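Local coordinates for 4-alpha-glucanotransferase (Streptococcus agalactiae, PDB 6M6T), which is an amylomaltase, or disproportionating enzyme, of the 4-alpha-glucanotransferase family, built on a TIM barrel, at residues Ala31-Leu36 and Lys42-Leu47; Thr52-Ser57 and Asn464-Asn469; Asp73-Thr78 and Ile83-Tyr88; Leu293-Asp296 and Gly300-Asp303; Gly370-Thr375 and Glu406-Glu411. One frame throughout, in Å; residues are numbered along the deposited sequence.

Contact 1: residues Ala31-Leu36 and Lys42-Leu47; sequences AFVDFL and KFWQIL
F32 and W44 make the aromatic part of this buried contact. F32 lays CD2 over the middle of one face of the W44 indole, with CD2 3.4 Å from W44 CE2. The ring planes meet obliquely, at 43°. Both rings leave their backbones with CG trans to N (chi1 -173° for W44), and this turns each toward the other. I46 CG2 sits over the opposite face of the indole, toward its rim.

The aliphatic part flanks that pair. L36 CD1 lies 3.6 Å from W44 CB, at the root of the side chain. V33 CG2 touches the far rim, 4.0 Å from W44 CZ3. No hydrogen bond crosses the contact. The one polar atom of the indole, NE1, donates instead to M11 O.

The axes of helix segment 31-36 and strand 43-45 approach to 9.8 Å, with their directions 137° apart. This is the second half of a beta-alpha-beta crossover, 6-10, 27-38 and 43-45, in the TIM barrel.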
# COMPACT_ATOMS: atom_id res chain seq x y z
N ALA A 31 -15.22 -13.49 1.48
CA ALA A 31 -15.42 -13.98 2.84
C ALA A 31 -14.95 -12.95 3.87
O ALA A 31 -15.59 -12.76 4.91
CB ALA A 31 -14.70 -15.31 3.04
N PHE A 32 -13.84 -12.26 3.58
CA PHE A 32 -13.35 -11.22 4.47
C PHE A 32 -14.33 -10.06 4.56
O PHE A 32 -14.55 -9.51 5.65
CB PHE A 32 -11.98 -10.72 4.01
CG PHE A 32 -11.26 -9.94 5.05
CD1 PHE A 32 -10.61 -10.60 6.07
CD2 PHE A 32 -11.25 -8.56 5.03
CE1 PHE A 32 -9.97 -9.89 7.06
CE2 PHE A 32 -10.59 -7.86 6.02
CZ PHE A 32 -9.94 -8.53 7.02
N VAL A 33 -14.92 -9.67 3.43
CA VAL A 33 -15.99 -8.67 3.49
C VAL A 33 -17.12 -9.17 4.38
O VAL A 33 -17.61 -8.46 5.27
CB VAL A 33 -16.50 -8.32 2.08
CG1 VAL A 33 -17.35 -7.06 2.10
CG2 VAL A 33 -15.34 -8.16 1.12
N ASP A 34 -17.58 -10.41 4.12
CA ASP A 34 -18.64 -11.03 4.91
C ASP A 34 -18.32 -10.95 6.40
O ASP A 34 -19.20 -10.66 7.23
CB ASP A 34 -18.81 -12.50 4.49
CG ASP A 34 -19.67 -12.68 3.22
OD1 ASP A 34 -20.58 -11.85 2.98
OD2 ASP A 34 -19.43 -13.66 2.46
N PHE A 35 -17.05 -11.17 6.75
CA PHE A 35 -16.64 -11.12 8.15
C PHE A 35 -16.64 -9.69 8.68
O PHE A 35 -16.90 -9.46 9.87
CB PHE A 35 -15.26 -11.75 8.30
CG PHE A 35 -14.38 -11.06 9.30
CD1 PHE A 35 -14.55 -11.29 10.65
CD2 PHE A 35 -13.39 -10.18 8.89
CE1 PHE A 35 -13.75 -10.63 11.58
CE2 PHE A 35 -12.58 -9.52 9.83
CZ PHE A 35 -12.77 -9.74 11.16
N LEU A 36 -16.36 -8.71 7.82
CA LEU A 36 -16.38 -7.33 8.29
C LEU A 36 -17.81 -6.89 8.60
O LEU A 36 -18.05 -6.18 9.58
CB LEU A 36 -15.73 -6.40 7.27
CG LEU A 36 -14.22 -6.62 7.09
CD1 LEU A 36 -13.53 -5.56 6.19
CD2 LEU A 36 -13.59 -6.68 8.45
N LYS A 42 -16.64 -0.85 9.63
CA LYS A 42 -16.88 0.13 8.58
C LYS A 42 -15.82 0.08 7.49
O LYS A 42 -16.15 0.21 6.31
CB LYS A 42 -16.95 1.54 9.17
CG LYS A 42 -17.18 2.63 8.14
CD LYS A 42 -18.61 3.09 8.11
CE LYS A 42 -18.78 4.30 7.20
NZ LYS A 42 -17.79 5.33 7.60
N PHE A 43 -14.56 -0.17 7.86
CA PHE A 43 -13.45 0.03 6.94
C PHE A 43 -12.61 -1.23 6.80
O PHE A 43 -12.40 -1.97 7.77
CB PHE A 43 -12.55 1.21 7.39
CG PHE A 43 -13.26 2.53 7.39
CD1 PHE A 43 -13.79 3.05 6.22
CD2 PHE A 43 -13.43 3.23 8.57
CE1 PHE A 43 -14.47 4.26 6.23
CE2 PHE A 43 -14.11 4.45 8.58
CZ PHE A 43 -14.64 4.95 7.42
N TRP A 44 -12.13 -1.44 5.57
CA TRP A 44 -11.04 -2.37 5.24
C TRP A 44 -9.90 -1.51 4.73
O TRP A 44 -10.04 -0.87 3.67
CB TRP A 44 -11.48 -3.39 4.18
CG TRP A 44 -10.48 -4.48 3.92
CD1 TRP A 44 -9.25 -4.61 4.47
CD2 TRP A 44 -10.64 -5.63 3.05
NE1 TRP A 44 -8.62 -5.74 4.00
CE2 TRP A 44 -9.46 -6.39 3.14
CE3 TRP A 44 -11.68 -6.09 2.23
CZ2 TRP A 44 -9.28 -7.57 2.44
CZ3 TRP A 44 -11.47 -7.26 1.51
CH2 TRP A 44 -10.28 -7.98 1.62
N GLN A 45 -8.80 -1.43 5.48
CA GLN A 45 -7.60 -0.78 4.98
C GLN A 45 -6.67 -1.83 4.37
O GLN A 45 -6.30 -2.80 5.04
CB GLN A 45 -6.86 -0.01 6.08
CG GLN A 45 -5.71 0.87 5.55
CD GLN A 45 -5.27 1.95 6.53
OE1 GLN A 45 -5.85 2.11 7.62
NE2 GLN A 45 -4.26 2.71 6.15
N ILE A 46 -6.30 -1.62 3.11
CA ILE A 46 -5.31 -2.45 2.45
C ILE A 46 -4.03 -1.63 2.25
O ILE A 46 -3.98 -0.43 2.53
CB ILE A 46 -5.85 -3.00 1.10
CG1 ILE A 46 -6.34 -1.85 0.23
CG2 ILE A 46 -6.98 -4.01 1.34
CD1 ILE A 46 -6.25 -2.10 -1.25
N LEU A 47 -2.98 -2.31 1.78
CA LEU A 47 -1.74 -1.68 1.33
C LEU A 47 -1.95 -1.21 -0.11
O LEU A 47 -3.07 -1.23 -0.63
CB LEU A 47 -0.58 -2.65 1.52
CG LEU A 47 -0.32 -3.08 2.97
CD1 LEU A 47 1.16 -3.33 3.16
CD2 LEU A 47 -0.80 -2.08 4.01

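Contact 2: residues Thr52-Ser57 and Asn464-Asn469; sequences TSFGDS and NTVGGN. With AC1 (4,6-dideoxy-4-{[(1S,4R,5S,6S)-4,5,6-trihydroxy-3-(hydroxymethyl)cyclohex-2-en-1-yl]amino}-alpha-D-glucopyranose), chain I.
V466 overlaps G55: its CG1 lies 3.5 Å from G55 CA. The contact joins two loops of the TIM-barrel enzyme at a glycan pocket to which S57 and N464 belong. The loop at 52-57 follows strand 43-45, and the other comes from the far end of the chain.

On the first loop, S53 to D56 form a type II beta turn, closed by a bond from D56 N to S53 O. The backbone angles of G55 in this turn set the CB position against the carbonyl O of F54, which favours glycine. G55 presents its bare CA to the valine. The F54 ring adds a looser touch. Its CE2 is 4.0 Å from V466 CG1, and the two side chains cross at about a right angle. V466 has CG1 trans to its backbone N (chi1 -159°), and that one methyl makes both contacts. No hydrogen bond links the loops directly.

AC1 touches both loops. S57 OG gives a weak hydrogen bond to AC1 O5 at 3.4 Å, and N464 N gives another weak one to AC1 O3 at 3.3 Å. L260 O is also hydrogen-bonded to AC1. Within the second loop, N469 ND2 donates to T465 OG1 at 3.1 Å, with the hydroxyl oxygen in the plane of the amide and an N-H...O angle of 155°.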
# COMPACT_ATOMS: atom_id res chain seq x y z
N THR A 52 5.16 -4.77 -7.84
CA THR A 52 6.29 -4.91 -6.93
C THR A 52 7.54 -5.35 -7.67
O THR A 52 7.48 -5.95 -8.75
CB THR A 52 5.98 -5.91 -5.83
OG1 THR A 52 6.03 -7.23 -6.40
CG2 THR A 52 4.61 -5.66 -5.27
N SER A 53 8.69 -5.09 -7.03
CA SER A 53 10.05 -5.33 -7.49
C SER A 53 10.72 -6.36 -6.58
O SER A 53 10.06 -7.09 -5.85
CB SER A 53 10.84 -4.02 -7.51
OG SER A 53 11.95 -4.09 -8.40
N PHE A 54 12.05 -6.48 -6.71
CA PHE A 54 12.82 -7.22 -5.72
C PHE A 54 12.58 -6.61 -4.33
O PHE A 54 12.49 -5.39 -4.17
CB PHE A 54 14.32 -7.21 -6.08
CG PHE A 54 15.21 -7.83 -5.02
CD1 PHE A 54 15.41 -9.20 -4.99
CD2 PHE A 54 15.83 -7.05 -4.05
CE1 PHE A 54 16.21 -9.78 -4.00
CE2 PHE A 54 16.64 -7.62 -3.06
CZ PHE A 54 16.83 -8.99 -3.04
N GLY A 55 12.46 -7.47 -3.32
CA GLY A 55 12.14 -7.03 -1.98
C GLY A 55 10.66 -7.02 -1.65
O GLY A 55 10.30 -7.05 -0.47
N ASP A 56 9.81 -6.94 -2.68
CA ASP A 56 8.37 -7.17 -2.61
C ASP A 56 7.60 -6.01 -1.95
O ASP A 56 6.43 -6.17 -1.58
CB ASP A 56 8.08 -8.52 -1.93
CG ASP A 56 8.91 -9.67 -2.55
OD1 ASP A 56 9.00 -9.72 -3.81
OD2 ASP A 56 9.47 -10.51 -1.79
N SER A 57 8.23 -4.84 -1.84
CA SER A 57 7.58 -3.64 -1.35
C SER A 57 6.64 -3.05 -2.39
O SER A 57 7.02 -2.92 -3.56
CB SER A 57 8.65 -2.61 -0.96
OG SER A 57 8.13 -1.30 -0.92
N ASN A 464 13.71 -0.40 6.61
CA ASN A 464 15.14 -0.31 6.35
C ASN A 464 15.83 -1.68 6.38
O ASN A 464 17.00 -1.79 6.76
CB ASN A 464 15.82 0.67 7.32
CG ASN A 464 17.02 1.33 6.73
OD1 ASN A 464 16.97 1.91 5.64
ND2 ASN A 464 18.14 1.22 7.44
N THR A 465 15.11 -2.73 5.99
CA THR A 465 15.67 -4.04 5.70
C THR A 465 15.02 -4.57 4.43
O THR A 465 14.10 -3.96 3.88
CB THR A 465 15.48 -5.05 6.85
OG1 THR A 465 14.09 -5.30 7.05
CG2 THR A 465 16.10 -4.56 8.16
N VAL A 466 15.52 -5.70 3.93
CA VAL A 466 14.87 -6.41 2.84
C VAL A 466 14.54 -7.87 3.18
O VAL A 466 13.61 -8.45 2.58
CB VAL A 466 15.70 -6.34 1.54
CG1 VAL A 466 14.80 -6.62 0.33
CG2 VAL A 466 16.37 -4.97 1.39
N GLY A 467 15.25 -8.50 4.11
CA GLY A 467 14.89 -9.83 4.54
C GLY A 467 13.48 -9.94 5.12
O GLY A 467 13.11 -9.19 6.03
N GLY A 468 12.70 -10.87 4.56
CA GLY A 468 11.47 -11.37 5.16
C GLY A 468 10.42 -10.35 5.54
O GLY A 468 10.06 -10.22 6.71
N ASN A 469 9.92 -9.63 4.53
CA ASN A 469 8.94 -8.57 4.71
C ASN A 469 7.80 -8.78 3.74
O ASN A 469 8.01 -9.26 2.62
CB ASN A 469 9.58 -7.16 4.49
CG ASN A 469 10.40 -6.67 5.68
OD1 ASN A 469 9.91 -6.59 6.80
ND2 ASN A 469 11.66 -6.34 5.44
C1 AC1 I . 9.31 1.34 2.67
O2 AC1 I . 10.52 0.91 4.77
C2 AC1 I . 10.42 0.53 3.38
C4A AC1 I . 16.32 -0.38 -0.92
C3 AC1 I . 11.75 0.71 2.72
O3 AC1 I . 12.65 -0.11 3.46
C4 AC1 I . 11.65 0.28 1.24
N4A AC1 I . 12.92 0.26 0.45
C5 AC1 I . 10.66 1.25 0.63
O5 AC1 I . 9.36 1.06 1.23
C6 AC1 I . 10.57 1.01 -0.87
C1B AC1 I . 13.71 -1.00 0.40
C2B AC1 I . 15.01 -0.75 1.14
O2B AC1 I . 14.74 -0.27 2.46
C3B AC1 I . 15.79 0.31 0.35
O3B AC1 I . 16.89 0.84 1.13
O4 AC1 I . 17.00 0.54 -1.83
C5B AC1 I . 15.27 -1.07 -1.57
C7B AC1 I . 14.04 -1.39 -0.93
C6B AC1 I . 15.57 -1.52 -3.02
O6B AC1 I . 16.68 -0.77 -3.56

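Contact 3: residues Asp73-Thr78 and Ile83-Tyr88; sequences DFDLLT and ISKDDY
The Y88 ring has F74 CB over the centre of one face and two oxygens, D75 OD1 and T78 OG1, at its edge near the ring plane. The CB makes a CH-pi contact, 3.5 Å from the centroid of the Y88 ring. The F74 ring also turns its edge toward the face of Y88, with the planes at 63° and the centroids 5.3 Å apart. Y88 CG lies between the backbone N and the carbonyl carbon (chi1 55°), which brings the ring against the helix.

The phenol oxygen brings in the polar part. Y88 OH donates to D75 OD1 at 2.7 Å, which it meets on the anti side and 29° out of the carboxylate plane. T78 OG1 lies 2.8 Å from Y88 OH. Its proton may serve that oxygen or F74 O, and the choice is not settled. K85 NZ is near D75 OD1, though beyond salt-bridge range.

I83 packs against the helix, its CD1 3.8 Å from L77 CB and also close to F74 O. T78 CA makes a CA-H...O contact to I83 O. V112 of helix 105-122 touches both F74 and I83.

The helix start is held by D73, whose OD2 accepts from L76 N at 2.8 Å. The arrangement is that of a short helix, N-capped by an aspartate, whose following loop folds back along it.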
# COMPACT_ATOMS: atom_id res chain seq x y z
N ASP A 73 -6.99 -13.63 -9.40
CA ASP A 73 -7.43 -14.92 -8.89
C ASP A 73 -7.62 -15.89 -10.04
O ASP A 73 -8.35 -15.60 -11.00
CB ASP A 73 -8.74 -14.80 -8.10
CG ASP A 73 -9.16 -16.12 -7.47
OD1 ASP A 73 -8.35 -16.72 -6.72
OD2 ASP A 73 -10.30 -16.55 -7.74
N PHE A 74 -6.98 -17.05 -9.92
CA PHE A 74 -7.15 -18.07 -10.94
C PHE A 74 -8.57 -18.64 -10.95
O PHE A 74 -9.08 -19.00 -12.01
CB PHE A 74 -6.11 -19.17 -10.74
CG PHE A 74 -4.72 -18.74 -11.06
CD1 PHE A 74 -4.49 -17.60 -11.82
CD2 PHE A 74 -3.63 -19.48 -10.62
CE1 PHE A 74 -3.20 -17.20 -12.12
CE2 PHE A 74 -2.34 -19.08 -10.91
CZ PHE A 74 -2.13 -17.94 -11.67
N ASP A 75 -9.22 -18.73 -9.78
CA ASP A 75 -10.55 -19.34 -9.72
C ASP A 75 -11.58 -18.46 -10.42
O ASP A 75 -12.39 -18.95 -11.22
CB ASP A 75 -10.96 -19.59 -8.27
CG ASP A 75 -10.17 -20.72 -7.61
OD1 ASP A 75 -9.91 -21.75 -8.29
OD2 ASP A 75 -9.80 -20.58 -6.42
N LEU A 76 -11.57 -17.16 -10.12
CA LEU A 76 -12.45 -16.24 -10.82
C LEU A 76 -12.23 -16.30 -12.33
O LEU A 76 -13.18 -16.13 -13.11
CB LEU A 76 -12.22 -14.82 -10.31
CG LEU A 76 -13.09 -14.39 -9.12
CD1 LEU A 76 -12.77 -12.95 -8.76
CD2 LEU A 76 -14.57 -14.56 -9.46
N LEU A 77 -10.99 -16.58 -12.74
CA LEU A 77 -10.61 -16.67 -14.14
C LEU A 77 -11.09 -17.97 -14.77
O LEU A 77 -11.43 -17.99 -15.97
CB LEU A 77 -9.09 -16.57 -14.29
CG LEU A 77 -8.45 -15.20 -14.45
CD1 LEU A 77 -7.09 -15.40 -15.08
CD2 LEU A 77 -9.33 -14.28 -15.27
N THR A 78 -11.10 -19.05 -14.00
CA THR A 78 -11.65 -20.32 -14.47
C THR A 78 -13.15 -20.19 -14.70
O THR A 78 -13.65 -20.54 -15.77
CB THR A 78 -11.34 -21.43 -13.47
OG1 THR A 78 -9.95 -21.78 -13.57
CG2 THR A 78 -12.21 -22.67 -13.74
N ILE A 83 -9.33 -19.98 -18.36
CA ILE A 83 -8.54 -21.16 -18.06
C ILE A 83 -9.47 -22.24 -17.53
O ILE A 83 -10.68 -22.02 -17.36
CB ILE A 83 -7.41 -20.84 -17.04
CG1 ILE A 83 -7.87 -19.82 -16.00
CG2 ILE A 83 -6.18 -20.34 -17.75
CD1 ILE A 83 -6.94 -19.72 -14.80
N SER A 84 -8.92 -23.43 -17.29
CA SER A 84 -9.50 -24.48 -16.47
C SER A 84 -8.60 -24.66 -15.25
O SER A 84 -7.57 -23.98 -15.11
CB SER A 84 -9.64 -25.78 -17.26
OG SER A 84 -8.58 -26.68 -16.98
N LYS A 85 -8.98 -25.56 -14.34
CA LYS A 85 -8.21 -25.75 -13.11
C LYS A 85 -7.24 -26.92 -13.17
O LYS A 85 -6.45 -27.07 -12.23
CB LYS A 85 -9.14 -25.84 -11.87
CG LYS A 85 -10.09 -27.00 -11.72
CD LYS A 85 -10.93 -26.77 -10.44
CE LYS A 85 -11.47 -25.36 -10.38
NZ LYS A 85 -12.43 -25.19 -9.26
N ASP A 86 -7.27 -27.74 -14.23
CA ASP A 86 -6.12 -28.62 -14.44
C ASP A 86 -4.86 -27.84 -14.94
O ASP A 86 -3.82 -28.40 -15.34
CB ASP A 86 -6.49 -29.76 -15.41
CG ASP A 86 -6.81 -31.09 -14.69
OD1 ASP A 86 -6.34 -31.30 -13.55
OD2 ASP A 86 -7.53 -31.94 -15.26
N ASP A 87 -4.99 -26.51 -14.89
CA ASP A 87 -3.93 -25.57 -15.19
C ASP A 87 -3.23 -25.04 -13.94
O ASP A 87 -2.07 -24.62 -14.03
CB ASP A 87 -4.50 -24.39 -15.99
CG ASP A 87 -5.03 -24.81 -17.36
OD1 ASP A 87 -4.73 -25.94 -17.80
OD2 ASP A 87 -5.75 -24.01 -17.99
N TYR A 88 -3.90 -25.03 -12.79
CA TYR A 88 -3.24 -24.60 -11.56
C TYR A 88 -3.53 -25.47 -10.35
O TYR A 88 -2.97 -25.20 -9.29
CB TYR A 88 -3.61 -23.15 -11.23
CG TYR A 88 -5.10 -22.89 -11.14
CD1 TYR A 88 -5.88 -22.86 -12.29
CD2 TYR A 88 -5.71 -22.64 -9.92
CE1 TYR A 88 -7.23 -22.61 -12.21
CE2 TYR A 88 -7.05 -22.39 -9.83
CZ TYR A 88 -7.80 -22.38 -10.98
OH TYR A 88 -9.15 -22.12 -10.89

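Contact 4: residues Leu293-Asp296 and Gly300-Asp303; sequences LRID and GFSD. With ASO (1,5-anhydro-D-glucitol), chain B.
I295 carries CG1 trans to its backbone N (chi1 -177°), while F301 holds its ring beside its own N (chi1 -68°), and the two side chains meet from opposite directions. I295 CG1 lies 3.6 Å from F301 CE2, with an oblique approach to the ring. CD1 of the isoleucine is a second, longer neighbour of F301 CE2. D296 O lies at the ring edge near its plane, 4.3 Å from F301 CE2. The contact is small, buried and without hydrogen bonds between the segments.

D296 lies just past the strand end. Its CB points away from 300-303, and its carboxylate belongs to the glycan pockets. D296 OD2 is bonded covalently to C1 of 1,5-anhydro-D-glucitol (ASO), at 1.5 Å. ASO O2 gives a weak hydrogen bond to D296 OD1 at 3.2 Å. D397 OD2 is also hydrogen-bonded to ASO. R294, on the strand, forms a salt bridge with D216.

Strand 292-295 lies between strands 212-217 and 340-342 of the parallel barrel sheet, and I295 touches M217 and I340 on them. F301 makes edge-to-face pairs with W279 of helix 277-289 and F328 of helix 324-335, and L355 of helix 350-359 also packs on it.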
# COMPACT_ATOMS: atom_id res chain seq x y z
N LEU A 293 -8.74 7.56 0.60
CA LEU A 293 -7.35 7.49 0.21
C LEU A 293 -6.45 7.95 1.35
O LEU A 293 -6.70 8.98 1.98
CB LEU A 293 -7.09 8.36 -1.02
CG LEU A 293 -5.73 8.19 -1.70
CD1 LEU A 293 -5.70 6.92 -2.58
CD2 LEU A 293 -5.37 9.45 -2.50
N ARG A 294 -5.38 7.19 1.58
CA ARG A 294 -4.42 7.43 2.64
C ARG A 294 -3.10 7.80 1.98
O ARG A 294 -2.44 6.93 1.41
CB ARG A 294 -4.28 6.18 3.51
CG ARG A 294 -3.15 6.23 4.50
CD ARG A 294 -2.39 4.91 4.49
NE ARG A 294 -1.73 4.61 5.76
CZ ARG A 294 -0.41 4.49 5.92
NH1 ARG A 294 0.07 4.21 7.14
NH2 ARG A 294 0.41 4.64 4.89
N ILE A 295 -2.73 9.07 2.03
CA ILE A 295 -1.48 9.48 1.39
C ILE A 295 -0.33 9.21 2.35
O ILE A 295 -0.29 9.74 3.47
CB ILE A 295 -1.52 10.95 0.93
CG1 ILE A 295 -0.21 11.29 0.22
CG2 ILE A 295 -1.74 11.92 2.07
CD1 ILE A 295 0.31 10.21 -0.78
N ASP A 296 0.58 8.33 1.94
CA ASP A 296 1.70 7.95 2.79
C ASP A 296 2.66 9.12 2.92
O ASP A 296 2.75 9.97 2.03
CB ASP A 296 2.44 6.74 2.22
CG ASP A 296 3.49 6.20 3.18
OD1 ASP A 296 3.30 6.41 4.38
OD2 ASP A 296 4.50 5.59 2.76
N GLY A 300 6.53 14.47 3.60
CA GLY A 300 7.15 14.73 2.32
C GLY A 300 6.51 15.84 1.51
O GLY A 300 7.12 16.29 0.53
N PHE A 301 5.30 16.28 1.89
CA PHE A 301 4.68 17.40 1.19
C PHE A 301 4.99 18.74 1.84
O PHE A 301 4.71 19.78 1.24
CB PHE A 301 3.16 17.17 1.10
CG PHE A 301 2.81 16.03 0.20
CD1 PHE A 301 2.69 16.23 -1.17
CD2 PHE A 301 2.69 14.74 0.70
CE1 PHE A 301 2.41 15.17 -2.02
CE2 PHE A 301 2.40 13.67 -0.14
CZ PHE A 301 2.26 13.89 -1.50
N SER A 302 5.58 18.75 3.03
CA SER A 302 6.08 19.98 3.64
C SER A 302 7.60 20.11 3.49
O SER A 302 8.09 21.16 3.05
CB SER A 302 5.69 20.03 5.12
OG SER A 302 6.55 19.24 5.93
N ASP A 303 8.34 19.06 3.84
CA ASP A 303 9.80 19.05 3.81
C ASP A 303 10.21 17.59 3.64
O ASP A 303 9.93 16.78 4.52
CB ASP A 303 10.39 19.60 5.12
CG ASP A 303 10.23 21.10 5.28
OD1 ASP A 303 10.80 21.84 4.45
OD2 ASP A 303 9.57 21.55 6.27
C1 ASO B . 5.80 5.13 3.26
C2 ASO B . 5.76 3.73 3.91
C3 ASO B . 7.19 3.24 4.18
C4 ASO B . 7.95 3.21 2.84
C5 ASO B . 7.92 4.58 2.21
C6 ASO B . 8.45 4.46 0.78
O2 ASO B . 5.00 3.75 5.12
O3 ASO B . 7.16 1.91 4.79
O4 ASO B . 9.32 2.77 3.00
O5 ASO B . 6.57 5.03 2.05
O6 ASO B . 7.73 5.38 -0.07

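Contact 5: residues Gly370-Thr375 and Glu406-Glu411; sequences GFYDTT and ENLTVE
The loop after strand 363-366 of the barrel meets the link between helices 401-404 and 410-419. Y372 and L408 form the apolar end. Y372 CE1 is 4.4 Å from L408 CD1, a loose and oblique touch. The Y372 ring also pairs edge-to-face with F254, a residue of the glycan pocket.

At the other end T374 and E411 are joined through water. T374 OG1 and E411 OE1 are 3.7 Å apart, with no direct hydrogen bond. One water lies 2.9 Å from T374 OG1 and donates to E411 OE1, also at 2.9 Å. T374 OG1 meets it from between its own backbone N and carbonyl carbon (chi1 39°). The E411 chain is extended beyond CG and meets T374 at about a right angle.

D373 keeps the first loop bent. Its OD1 accepts from T375 N at 2.7 Å, from 40° above the carboxylate plane. This Asx turn spans T374, which faces the first turn of helix 410-419, near the glycan-binding side of the TIM barrel.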
# COMPACT_ATOMS: atom_id res chain seq x y z
N GLY A 370 3.49 5.66 22.09
CA GLY A 370 3.00 6.55 23.13
C GLY A 370 3.09 6.03 24.54
O GLY A 370 2.44 6.57 25.44
N PHE A 371 3.88 4.98 24.78
CA PHE A 371 4.12 4.49 26.13
C PHE A 371 5.61 4.37 26.42
O PHE A 371 5.97 3.83 27.47
CB PHE A 371 3.43 3.12 26.35
CG PHE A 371 1.92 3.19 26.35
CD1 PHE A 371 1.24 3.74 27.43
CD2 PHE A 371 1.19 2.72 25.28
CE1 PHE A 371 -0.13 3.82 27.43
CE2 PHE A 371 -0.18 2.79 25.29
CZ PHE A 371 -0.84 3.34 26.36
N TYR A 372 6.47 4.82 25.51
CA TYR A 372 7.90 4.86 25.78
C TYR A 372 8.27 5.91 26.81
O TYR A 372 9.37 5.86 27.37
CB TYR A 372 8.70 5.12 24.50
CG TYR A 372 8.58 4.01 23.49
CD1 TYR A 372 8.97 2.72 23.81
CD2 TYR A 372 8.08 4.26 22.22
CE1 TYR A 372 8.86 1.71 22.89
CE2 TYR A 372 7.95 3.25 21.30
CZ TYR A 372 8.34 1.98 21.63
OH TYR A 372 8.22 0.96 20.71
N ASP A 373 7.40 6.86 27.08
CA ASP A 373 7.66 7.91 28.05
C ASP A 373 6.60 7.80 29.14
O ASP A 373 5.45 8.20 28.94
CB ASP A 373 7.66 9.27 27.36
CG ASP A 373 7.32 10.39 28.28
OD1 ASP A 373 7.43 10.24 29.52
OD2 ASP A 373 6.91 11.46 27.77
N THR A 374 7.00 7.27 30.31
CA THR A 374 6.11 7.03 31.43
C THR A 374 5.59 8.30 32.10
O THR A 374 4.85 8.18 33.08
CB THR A 374 6.80 6.17 32.50
OG1 THR A 374 8.17 6.56 32.61
CG2 THR A 374 6.75 4.72 32.12
N THR A 375 5.97 9.50 31.63
CA THR A 375 5.40 10.72 32.20
C THR A 375 3.97 10.92 31.74
O THR A 375 3.20 11.62 32.41
CB THR A 375 6.21 11.97 31.81
OG1 THR A 375 6.15 12.17 30.39
CG2 THR A 375 7.66 11.88 32.28
N GLU A 406 7.10 -7.05 24.17
CA GLU A 406 8.34 -7.65 24.67
C GLU A 406 9.38 -6.58 24.96
O GLU A 406 10.04 -6.60 26.00
CB GLU A 406 8.92 -8.64 23.67
CG GLU A 406 7.92 -9.46 22.89
CD GLU A 406 8.53 -10.74 22.36
OE1 GLU A 406 9.67 -11.06 22.79
OE2 GLU A 406 7.89 -11.42 21.53
N ASN A 407 9.54 -5.62 24.05
CA ASN A 407 10.69 -4.71 24.08
C ASN A 407 10.39 -3.45 24.86
O ASN A 407 10.61 -2.34 24.39
CB ASN A 407 11.11 -4.40 22.65
CG ASN A 407 11.35 -5.66 21.87
OD1 ASN A 407 12.04 -6.57 22.34
ND2 ASN A 407 10.78 -5.73 20.67
N LEU A 408 9.89 -3.64 26.07
CA LEU A 408 9.55 -2.55 26.96
C LEU A 408 10.34 -2.69 28.26
O LEU A 408 10.47 -3.80 28.81
CB LEU A 408 8.05 -2.52 27.25
CG LEU A 408 7.03 -1.76 26.38
CD1 LEU A 408 7.35 -1.87 24.89
CD2 LEU A 408 5.56 -2.22 26.67
N THR A 409 10.92 -1.57 28.69
CA THR A 409 11.37 -1.44 30.07
C THR A 409 10.34 -2.04 31.01
O THR A 409 9.15 -1.74 30.89
CB THR A 409 11.52 0.05 30.40
OG1 THR A 409 12.08 0.75 29.27
CG2 THR A 409 12.37 0.29 31.65
N VAL A 410 10.78 -2.91 31.94
CA VAL A 410 9.78 -3.46 32.83
C VAL A 410 9.09 -2.36 33.64
O VAL A 410 7.95 -2.55 34.10
CB VAL A 410 10.37 -4.54 33.72
CG1 VAL A 410 9.24 -5.45 34.23
CG2 VAL A 410 11.39 -5.39 32.96
N GLU A 411 9.71 -1.18 33.78
CA GLU A 411 8.97 -0.03 34.28
C GLU A 411 7.97 0.47 33.23
O GLU A 411 6.85 0.86 33.57
CB GLU A 411 9.93 1.08 34.73
CG GLU A 411 10.20 2.21 33.73
CD GLU A 411 10.75 3.49 34.38
OE1 GLU A 411 10.98 4.48 33.66
OE2 GLU A 411 10.95 3.51 35.62
O HOH W 1 10.10 5.12 30.98

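Contacts 1 and 4 are buried and reach the same parallel barrel sheet, through strands 43-45 and 292-295. They touch where Q45 meets R294. Both rely on apolar and aromatic packing, with no hydrogen bond between their segments. Contacts 2, 3 and 5 lie in partly exposed loops or helix ends. Contact 2 packs one valine methyl on a glycine turn and binds AC1 from both loops, contact 3 adds a buried phenol bound to a carboxylate, and contact 5 uses a water. Contacts 2 and 4 both line glycan pockets, one with weak bonds and one with a covalent link. Contacts 3 and 5 lie on opposite sides of the chain's centre, their centres about 50 Å apart.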